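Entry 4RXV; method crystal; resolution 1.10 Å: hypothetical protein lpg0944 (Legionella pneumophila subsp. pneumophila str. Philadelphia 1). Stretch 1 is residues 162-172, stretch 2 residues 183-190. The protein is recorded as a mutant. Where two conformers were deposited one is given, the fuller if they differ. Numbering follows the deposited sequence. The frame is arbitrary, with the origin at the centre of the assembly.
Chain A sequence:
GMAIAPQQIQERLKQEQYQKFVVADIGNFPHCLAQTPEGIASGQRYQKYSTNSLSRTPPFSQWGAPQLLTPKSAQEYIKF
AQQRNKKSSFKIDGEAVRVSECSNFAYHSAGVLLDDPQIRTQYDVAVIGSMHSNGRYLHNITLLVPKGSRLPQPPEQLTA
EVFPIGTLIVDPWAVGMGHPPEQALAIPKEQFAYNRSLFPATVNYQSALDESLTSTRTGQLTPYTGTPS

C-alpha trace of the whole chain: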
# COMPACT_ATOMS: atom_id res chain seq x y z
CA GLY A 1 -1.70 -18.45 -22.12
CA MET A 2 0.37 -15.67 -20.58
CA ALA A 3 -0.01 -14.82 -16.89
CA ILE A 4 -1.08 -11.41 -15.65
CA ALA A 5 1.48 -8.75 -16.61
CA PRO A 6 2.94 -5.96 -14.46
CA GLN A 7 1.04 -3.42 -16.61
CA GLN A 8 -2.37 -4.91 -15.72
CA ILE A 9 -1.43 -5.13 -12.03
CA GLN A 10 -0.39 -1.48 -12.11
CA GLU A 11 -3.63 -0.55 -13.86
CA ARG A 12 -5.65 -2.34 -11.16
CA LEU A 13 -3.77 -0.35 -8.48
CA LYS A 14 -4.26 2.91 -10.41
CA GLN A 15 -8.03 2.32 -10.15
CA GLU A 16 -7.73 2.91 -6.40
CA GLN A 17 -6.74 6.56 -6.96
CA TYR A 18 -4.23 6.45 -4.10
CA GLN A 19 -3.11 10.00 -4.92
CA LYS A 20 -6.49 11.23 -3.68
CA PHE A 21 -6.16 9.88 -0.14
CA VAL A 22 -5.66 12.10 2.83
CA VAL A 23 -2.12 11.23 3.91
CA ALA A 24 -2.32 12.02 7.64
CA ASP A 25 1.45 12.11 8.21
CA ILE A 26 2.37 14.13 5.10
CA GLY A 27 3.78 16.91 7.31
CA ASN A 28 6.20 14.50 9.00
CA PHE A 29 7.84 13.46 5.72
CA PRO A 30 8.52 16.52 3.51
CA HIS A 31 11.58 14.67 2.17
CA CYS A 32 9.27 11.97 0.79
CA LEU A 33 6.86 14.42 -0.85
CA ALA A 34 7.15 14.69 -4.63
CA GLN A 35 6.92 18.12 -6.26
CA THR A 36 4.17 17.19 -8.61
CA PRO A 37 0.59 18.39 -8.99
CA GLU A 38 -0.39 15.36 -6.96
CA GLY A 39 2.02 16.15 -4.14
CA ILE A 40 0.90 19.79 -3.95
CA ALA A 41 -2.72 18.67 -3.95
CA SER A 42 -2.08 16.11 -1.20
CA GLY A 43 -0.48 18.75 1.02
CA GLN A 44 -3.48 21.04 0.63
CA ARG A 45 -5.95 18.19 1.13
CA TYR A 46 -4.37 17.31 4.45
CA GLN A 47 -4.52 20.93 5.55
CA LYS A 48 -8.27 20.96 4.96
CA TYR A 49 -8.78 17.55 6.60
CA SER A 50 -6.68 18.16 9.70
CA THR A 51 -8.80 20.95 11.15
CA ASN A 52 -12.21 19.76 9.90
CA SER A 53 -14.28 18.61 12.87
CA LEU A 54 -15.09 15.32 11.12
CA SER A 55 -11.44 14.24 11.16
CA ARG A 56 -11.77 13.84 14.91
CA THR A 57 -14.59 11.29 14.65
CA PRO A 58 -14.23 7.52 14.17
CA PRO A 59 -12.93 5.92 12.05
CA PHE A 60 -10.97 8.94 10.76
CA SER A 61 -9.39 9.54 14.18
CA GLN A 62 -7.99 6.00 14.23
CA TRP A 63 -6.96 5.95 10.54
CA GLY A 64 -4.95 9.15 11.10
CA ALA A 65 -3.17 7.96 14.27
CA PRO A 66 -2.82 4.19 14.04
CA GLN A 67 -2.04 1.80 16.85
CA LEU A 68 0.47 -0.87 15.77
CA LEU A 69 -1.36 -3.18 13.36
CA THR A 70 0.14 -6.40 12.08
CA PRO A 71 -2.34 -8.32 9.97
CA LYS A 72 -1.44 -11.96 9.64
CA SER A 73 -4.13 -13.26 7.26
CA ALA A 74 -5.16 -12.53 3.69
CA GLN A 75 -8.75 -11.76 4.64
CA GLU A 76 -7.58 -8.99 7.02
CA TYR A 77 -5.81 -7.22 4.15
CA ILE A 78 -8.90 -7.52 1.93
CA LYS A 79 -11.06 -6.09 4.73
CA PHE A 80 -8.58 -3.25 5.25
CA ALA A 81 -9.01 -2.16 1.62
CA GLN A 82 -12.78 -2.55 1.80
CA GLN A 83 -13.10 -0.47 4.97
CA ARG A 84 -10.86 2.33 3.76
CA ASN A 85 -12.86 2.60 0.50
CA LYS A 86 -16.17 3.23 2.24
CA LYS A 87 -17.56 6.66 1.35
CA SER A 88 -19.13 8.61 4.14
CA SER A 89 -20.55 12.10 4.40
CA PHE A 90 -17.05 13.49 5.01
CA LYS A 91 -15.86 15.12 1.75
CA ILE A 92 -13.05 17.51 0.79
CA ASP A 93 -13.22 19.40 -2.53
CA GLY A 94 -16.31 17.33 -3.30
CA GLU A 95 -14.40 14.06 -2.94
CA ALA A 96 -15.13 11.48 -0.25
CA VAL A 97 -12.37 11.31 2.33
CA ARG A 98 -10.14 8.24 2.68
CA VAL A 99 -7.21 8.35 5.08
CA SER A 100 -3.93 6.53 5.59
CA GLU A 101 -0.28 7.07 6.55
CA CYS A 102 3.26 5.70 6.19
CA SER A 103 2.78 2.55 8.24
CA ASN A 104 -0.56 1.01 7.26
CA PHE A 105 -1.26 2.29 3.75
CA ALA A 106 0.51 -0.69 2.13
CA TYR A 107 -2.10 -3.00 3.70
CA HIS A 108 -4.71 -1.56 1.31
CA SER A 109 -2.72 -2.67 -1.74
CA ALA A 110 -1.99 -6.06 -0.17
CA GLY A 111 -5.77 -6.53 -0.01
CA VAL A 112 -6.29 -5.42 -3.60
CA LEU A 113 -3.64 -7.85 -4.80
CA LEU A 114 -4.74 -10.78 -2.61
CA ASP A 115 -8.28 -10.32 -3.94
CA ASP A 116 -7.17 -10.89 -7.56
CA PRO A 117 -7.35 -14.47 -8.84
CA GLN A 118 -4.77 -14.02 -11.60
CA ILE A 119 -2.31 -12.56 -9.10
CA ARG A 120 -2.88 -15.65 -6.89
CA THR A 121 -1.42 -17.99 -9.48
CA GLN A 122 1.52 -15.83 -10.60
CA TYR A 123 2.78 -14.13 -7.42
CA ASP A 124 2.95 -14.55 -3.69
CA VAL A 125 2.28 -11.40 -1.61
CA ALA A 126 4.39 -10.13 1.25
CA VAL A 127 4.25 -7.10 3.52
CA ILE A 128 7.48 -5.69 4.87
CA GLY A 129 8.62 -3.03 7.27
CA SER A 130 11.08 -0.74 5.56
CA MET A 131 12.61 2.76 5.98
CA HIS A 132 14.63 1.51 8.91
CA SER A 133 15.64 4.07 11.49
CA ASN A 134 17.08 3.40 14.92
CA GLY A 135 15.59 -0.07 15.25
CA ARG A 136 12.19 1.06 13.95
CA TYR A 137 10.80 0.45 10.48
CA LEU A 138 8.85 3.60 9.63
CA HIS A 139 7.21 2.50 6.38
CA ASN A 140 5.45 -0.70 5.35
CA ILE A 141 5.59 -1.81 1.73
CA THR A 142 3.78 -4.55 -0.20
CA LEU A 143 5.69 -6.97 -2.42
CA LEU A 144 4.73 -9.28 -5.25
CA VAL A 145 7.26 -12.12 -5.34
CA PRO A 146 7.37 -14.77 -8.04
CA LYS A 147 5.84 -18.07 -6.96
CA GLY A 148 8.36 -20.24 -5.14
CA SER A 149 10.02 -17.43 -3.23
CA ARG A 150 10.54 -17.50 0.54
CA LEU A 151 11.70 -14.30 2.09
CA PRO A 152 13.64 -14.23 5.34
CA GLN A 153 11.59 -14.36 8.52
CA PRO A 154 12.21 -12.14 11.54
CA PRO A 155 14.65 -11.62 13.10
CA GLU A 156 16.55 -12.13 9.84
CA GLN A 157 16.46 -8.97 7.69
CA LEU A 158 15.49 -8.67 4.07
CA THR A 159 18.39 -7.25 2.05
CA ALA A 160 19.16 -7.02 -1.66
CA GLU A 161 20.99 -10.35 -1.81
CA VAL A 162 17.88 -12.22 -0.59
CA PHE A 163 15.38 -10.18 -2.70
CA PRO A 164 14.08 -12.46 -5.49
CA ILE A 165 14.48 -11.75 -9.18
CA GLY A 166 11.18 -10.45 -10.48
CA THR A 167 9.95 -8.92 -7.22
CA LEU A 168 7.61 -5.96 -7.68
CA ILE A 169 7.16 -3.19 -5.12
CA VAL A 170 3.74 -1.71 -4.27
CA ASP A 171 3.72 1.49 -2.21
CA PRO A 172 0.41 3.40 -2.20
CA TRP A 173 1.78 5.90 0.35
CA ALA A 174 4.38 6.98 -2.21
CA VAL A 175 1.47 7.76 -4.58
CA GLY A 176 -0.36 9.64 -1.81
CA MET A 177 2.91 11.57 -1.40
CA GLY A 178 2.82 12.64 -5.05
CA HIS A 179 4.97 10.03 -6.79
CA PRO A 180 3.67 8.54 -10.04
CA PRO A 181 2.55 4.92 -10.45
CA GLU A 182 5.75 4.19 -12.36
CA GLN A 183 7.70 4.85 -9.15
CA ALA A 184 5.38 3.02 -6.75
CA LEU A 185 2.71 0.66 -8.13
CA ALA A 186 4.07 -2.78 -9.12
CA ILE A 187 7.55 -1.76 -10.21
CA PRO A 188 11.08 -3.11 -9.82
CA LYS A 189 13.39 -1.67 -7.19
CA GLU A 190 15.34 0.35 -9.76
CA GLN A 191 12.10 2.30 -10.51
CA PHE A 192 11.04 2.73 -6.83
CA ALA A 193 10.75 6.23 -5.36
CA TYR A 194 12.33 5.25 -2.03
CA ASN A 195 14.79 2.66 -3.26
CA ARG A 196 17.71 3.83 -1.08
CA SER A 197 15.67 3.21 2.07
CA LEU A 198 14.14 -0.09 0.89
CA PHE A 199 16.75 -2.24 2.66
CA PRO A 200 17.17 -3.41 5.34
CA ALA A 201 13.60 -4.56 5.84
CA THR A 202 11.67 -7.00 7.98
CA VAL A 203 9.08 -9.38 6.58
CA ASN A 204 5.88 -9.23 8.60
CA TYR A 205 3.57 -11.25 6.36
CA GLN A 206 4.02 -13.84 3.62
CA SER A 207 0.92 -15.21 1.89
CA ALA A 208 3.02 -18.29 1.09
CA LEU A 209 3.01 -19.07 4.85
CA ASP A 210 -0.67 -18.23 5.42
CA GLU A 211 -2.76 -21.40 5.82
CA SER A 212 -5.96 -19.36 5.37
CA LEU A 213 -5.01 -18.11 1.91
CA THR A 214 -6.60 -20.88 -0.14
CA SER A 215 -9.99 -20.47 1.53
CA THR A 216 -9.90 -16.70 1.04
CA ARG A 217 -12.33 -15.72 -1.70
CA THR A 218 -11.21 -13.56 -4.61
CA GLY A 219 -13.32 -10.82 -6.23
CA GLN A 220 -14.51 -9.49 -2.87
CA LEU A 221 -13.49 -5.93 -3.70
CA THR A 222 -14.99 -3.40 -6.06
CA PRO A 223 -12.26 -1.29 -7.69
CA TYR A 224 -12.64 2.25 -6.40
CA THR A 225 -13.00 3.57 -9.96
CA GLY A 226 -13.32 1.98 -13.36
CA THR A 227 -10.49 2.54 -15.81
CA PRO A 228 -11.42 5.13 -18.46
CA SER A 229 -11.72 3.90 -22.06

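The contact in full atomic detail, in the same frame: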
# COMPACT_ATOMS: atom_id res chain seq x y z
N VAL A 162 18.94 -11.23 -0.78
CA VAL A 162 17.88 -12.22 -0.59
C VAL A 162 16.53 -11.69 -1.09
O VAL A 162 15.47 -12.12 -0.65
CB VAL A 162 17.83 -12.73 0.90
CG1 VAL A 162 19.11 -13.48 1.25
CG2 VAL A 162 17.61 -11.60 1.89
N PHE A 163 16.58 -10.77 -2.06
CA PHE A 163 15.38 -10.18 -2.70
C PHE A 163 15.21 -10.84 -4.08
O PHE A 163 16.05 -10.65 -4.96
CB PHE A 163 15.63 -8.69 -2.85
CG PHE A 163 14.41 -7.85 -3.13
CD1 PHE A 163 13.45 -7.62 -2.17
CD2 PHE A 163 14.28 -7.18 -4.34
CE1 PHE A 163 12.38 -6.79 -2.42
CE2 PHE A 163 13.21 -6.33 -4.58
CZ PHE A 163 12.28 -6.13 -3.63
N PRO A 164 14.15 -11.64 -4.27
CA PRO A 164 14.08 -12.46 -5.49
C PRO A 164 14.03 -11.67 -6.78
O PRO A 164 13.43 -10.59 -6.82
CB PRO A 164 12.76 -13.22 -5.31
CG PRO A 164 12.58 -13.30 -3.85
CD PRO A 164 13.08 -12.00 -3.32
N ILE A 165 14.62 -12.25 -7.83
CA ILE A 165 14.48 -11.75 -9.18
C ILE A 165 13.01 -11.68 -9.51
O ILE A 165 12.27 -12.63 -9.26
CB ILE A 165 15.17 -12.69 -10.23
CG1 ILE A 165 16.68 -12.72 -10.02
CG2 ILE A 165 14.86 -12.26 -11.66
CD1 ILE A 165 17.40 -13.80 -10.83
N GLY A 166 12.56 -10.56 -10.06
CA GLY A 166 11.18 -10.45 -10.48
C GLY A 166 10.26 -9.88 -9.41
O GLY A 166 9.07 -9.73 -9.65
N THR A 167 10.78 -9.53 -8.25
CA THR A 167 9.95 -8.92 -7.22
C THR A 167 9.47 -7.54 -7.67
O THR A 167 10.23 -6.77 -8.24
CB THR A 167 10.70 -8.81 -5.90
OG1 THR A 167 11.08 -10.12 -5.48
CG2 THR A 167 9.83 -8.17 -4.83
N LEU A 168 8.20 -7.27 -7.43
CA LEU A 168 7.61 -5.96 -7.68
C LEU A 168 7.18 -5.29 -6.37
O LEU A 168 6.66 -5.92 -5.47
CB LEU A 168 6.40 -6.06 -8.59
CG LEU A 168 6.68 -6.66 -9.96
CD1 LEU A 168 5.38 -6.97 -10.69
CD2 LEU A 168 7.53 -5.71 -10.81
N ILE A 169 7.46 -4.00 -6.28
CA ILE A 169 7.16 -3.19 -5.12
C ILE A 169 5.82 -2.48 -5.32
O ILE A 169 5.53 -1.99 -6.43
CB ILE A 169 8.31 -2.18 -4.89
CG1 ILE A 169 9.56 -2.93 -4.43
CG2 ILE A 169 7.95 -1.07 -3.92
CD1 ILE A 169 10.84 -2.23 -4.80
N VAL A 170 5.04 -2.36 -4.25
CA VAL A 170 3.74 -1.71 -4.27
C VAL A 170 3.66 -0.81 -3.02
O VAL A 170 3.61 -1.29 -1.89
CB VAL A 170 2.59 -2.72 -4.33
CG1 VAL A 170 1.28 -1.97 -4.43
CG2 VAL A 170 2.78 -3.68 -5.51
N ASP A 171 3.62 0.50 -3.26
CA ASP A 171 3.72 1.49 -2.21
C ASP A 171 2.68 2.59 -2.44
O ASP A 171 2.99 3.65 -3.02
CB ASP A 171 5.14 2.06 -2.18
CG ASP A 171 5.40 2.95 -0.97
OD1 ASP A 171 4.44 3.35 -0.26
OD2 ASP A 171 6.59 3.25 -0.73
N PRO A 172 1.44 2.38 -2.00
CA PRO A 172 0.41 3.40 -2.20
C PRO A 172 0.71 4.72 -1.48
O PRO A 172 0.34 5.78 -1.97
CB PRO A 172 -0.85 2.74 -1.66
CG PRO A 172 -0.37 1.67 -0.72
CD PRO A 172 0.89 1.16 -1.37
N GLN A 183 6.74 4.88 -10.24
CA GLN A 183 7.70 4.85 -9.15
C GLN A 183 7.19 4.14 -7.91
O GLN A 183 7.86 4.15 -6.89
CB GLN A 183 8.08 6.27 -8.75
CG GLN A 183 8.93 6.96 -9.79
CD GLN A 183 9.31 8.37 -9.39
OE1 GLN A 183 9.02 8.83 -8.28
NE2 GLN A 183 9.97 9.09 -10.30
N ALA A 184 6.01 3.50 -7.98
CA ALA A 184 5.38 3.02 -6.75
C ALA A 184 4.44 1.84 -6.89
O ALA A 184 4.26 1.13 -5.91
CB ALA A 184 4.61 4.17 -6.11
N LEU A 185 3.79 1.65 -8.02
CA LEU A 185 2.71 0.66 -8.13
C LEU A 185 3.13 -0.48 -9.07
O LEU A 185 2.94 -0.42 -10.29
CB LEU A 185 1.40 1.30 -8.60
CG LEU A 185 0.84 2.39 -7.67
CD1 LEU A 185 -0.44 2.97 -8.22
CD2 LEU A 185 0.64 1.88 -6.23
N ALA A 186 3.67 -1.55 -8.46
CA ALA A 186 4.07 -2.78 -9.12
C ALA A 186 5.25 -2.55 -10.05
O ALA A 186 5.16 -2.76 -11.27
CB ALA A 186 2.90 -3.44 -9.81
N ILE A 187 6.35 -2.10 -9.47
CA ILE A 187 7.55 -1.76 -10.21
C ILE A 187 8.79 -2.38 -9.58
O ILE A 187 8.82 -2.69 -8.39
CB ILE A 187 7.74 -0.19 -10.36
CG1 ILE A 187 8.33 0.54 -9.12
CG2 ILE A 187 6.45 0.47 -10.84
CD1 ILE A 187 7.58 0.47 -7.87
N PRO A 188 9.83 -2.61 -10.38
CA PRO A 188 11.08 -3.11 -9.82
C PRO A 188 11.80 -2.09 -8.97
O PRO A 188 11.58 -0.88 -9.10
CB PRO A 188 11.91 -3.47 -11.06
CG PRO A 188 11.35 -2.62 -12.14
CD PRO A 188 9.91 -2.40 -11.84
N LYS A 189 12.71 -2.55 -8.12
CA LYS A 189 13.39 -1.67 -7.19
C LYS A 189 14.13 -0.52 -7.86
O LYS A 189 14.18 0.56 -7.31
CB LYS A 189 14.35 -2.45 -6.29
CG LYS A 189 15.50 -3.12 -6.99
CD LYS A 189 16.39 -3.85 -5.99
CE LYS A 189 17.72 -4.28 -6.61
NZ LYS A 189 17.51 -5.16 -7.79
N GLU A 190 14.63 -0.72 -9.07
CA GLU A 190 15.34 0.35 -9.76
C GLU A 190 14.47 1.56 -10.06
O GLU A 190 15.00 2.67 -10.24
CB GLU A 190 15.95 -0.17 -11.05
CG GLU A 190 17.09 -1.13 -10.83
CD GLU A 190 16.65 -2.56 -10.52
OE1 GLU A 190 15.46 -2.93 -10.73
OE2 GLU A 190 17.52 -3.32 -10.07
O HOH W 1 12.69 -5.41 -7.85

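The two stretches meet as a short antiparallel pair of strands whose regular ladder is broken by a bulge. On one side of the bulge I169 and I187 form a hydrogen-bonded pair: I169 N donates to I187 O at 2.8 Å with a nearly linear geometry, and I187 N returns a bond to I169 O at 3.2 Å. One step on, V170 pairs with L185 in a non-hydrogen-bonded position, so that two residues advance on the second stretch for one on the first. A186 is the extra residue, and its positive phi and psi (67° and 61°) turn the chain through a corner there. The bulge gathers two amides around one carbonyl: besides I187 N, A186 N approaches I169 O at 2.8 Å, but its angle of 126° makes this a weak bond. Beyond the bulge the two chains are held again by D171 N, which donates to A184 O at 2.8 Å.

The carbonyls also lie against alpha carbons. V170 CA is 3.3 Å from A184 O and L168 CA is 3.6 Å from I187 O, both CA-H...O contacts, made where the backbones run close and no amide points across.

The side chains of the first stretch fit into the relief of this turning backbone. L168 CD2 sits in a notch walled by A186 O at 3.8 Å and P188 CD at 4.2 Å, with I187 CA at 4.0 Å as its floor; L168 CD1 lies 4.4 Å from A186 CB. V170 spreads its fork, CG1 meeting L185 CD2 at 4.3 Å and CG2 reaching A186 CB, also at 4.3 Å. A186 thus presents its small methyl to both L168 and V170, which touch it from directions roughly at right angles. L185 CD2 also lies 4.3 Å from P172 CA.

V170 and L185 share one face of the sheet; I169 and I187 share the opposite face, where I187 CD1 folds back to within 4.1 Å of I169 CB. The chi1 of I187 (80°, p) and its chi2 (-61°, m) place this methyl nearer the first stretch than its CB direction alone would suggest. I169 reaches along the second stretch toward K189, and its CD1 lies 3.5 Å from K189 CA and 3.8 Å from K189 CB, filling the space beside the start of the 3-10 segment. This isoleucine has more of its surface covered across the contact than any other residue here.

Past the paired residues, water takes over part of the backbone link. T167 O and K189 N are bridged by water 1, which donates to T167 O at 2.8 Å and accepts from K189 N at 2.9 Å. T167 itself closes a type II turn, with its OG1 bonded to P164 O at 2.7 Å. The F163 ring meets K189 obliquely, F163 CD2 to K189 CD at 4.3 Å, an apolar contact with the lysine's aliphatic stem; K189 NZ forms a salt bridge to E190 OE2 at 2.9 Å.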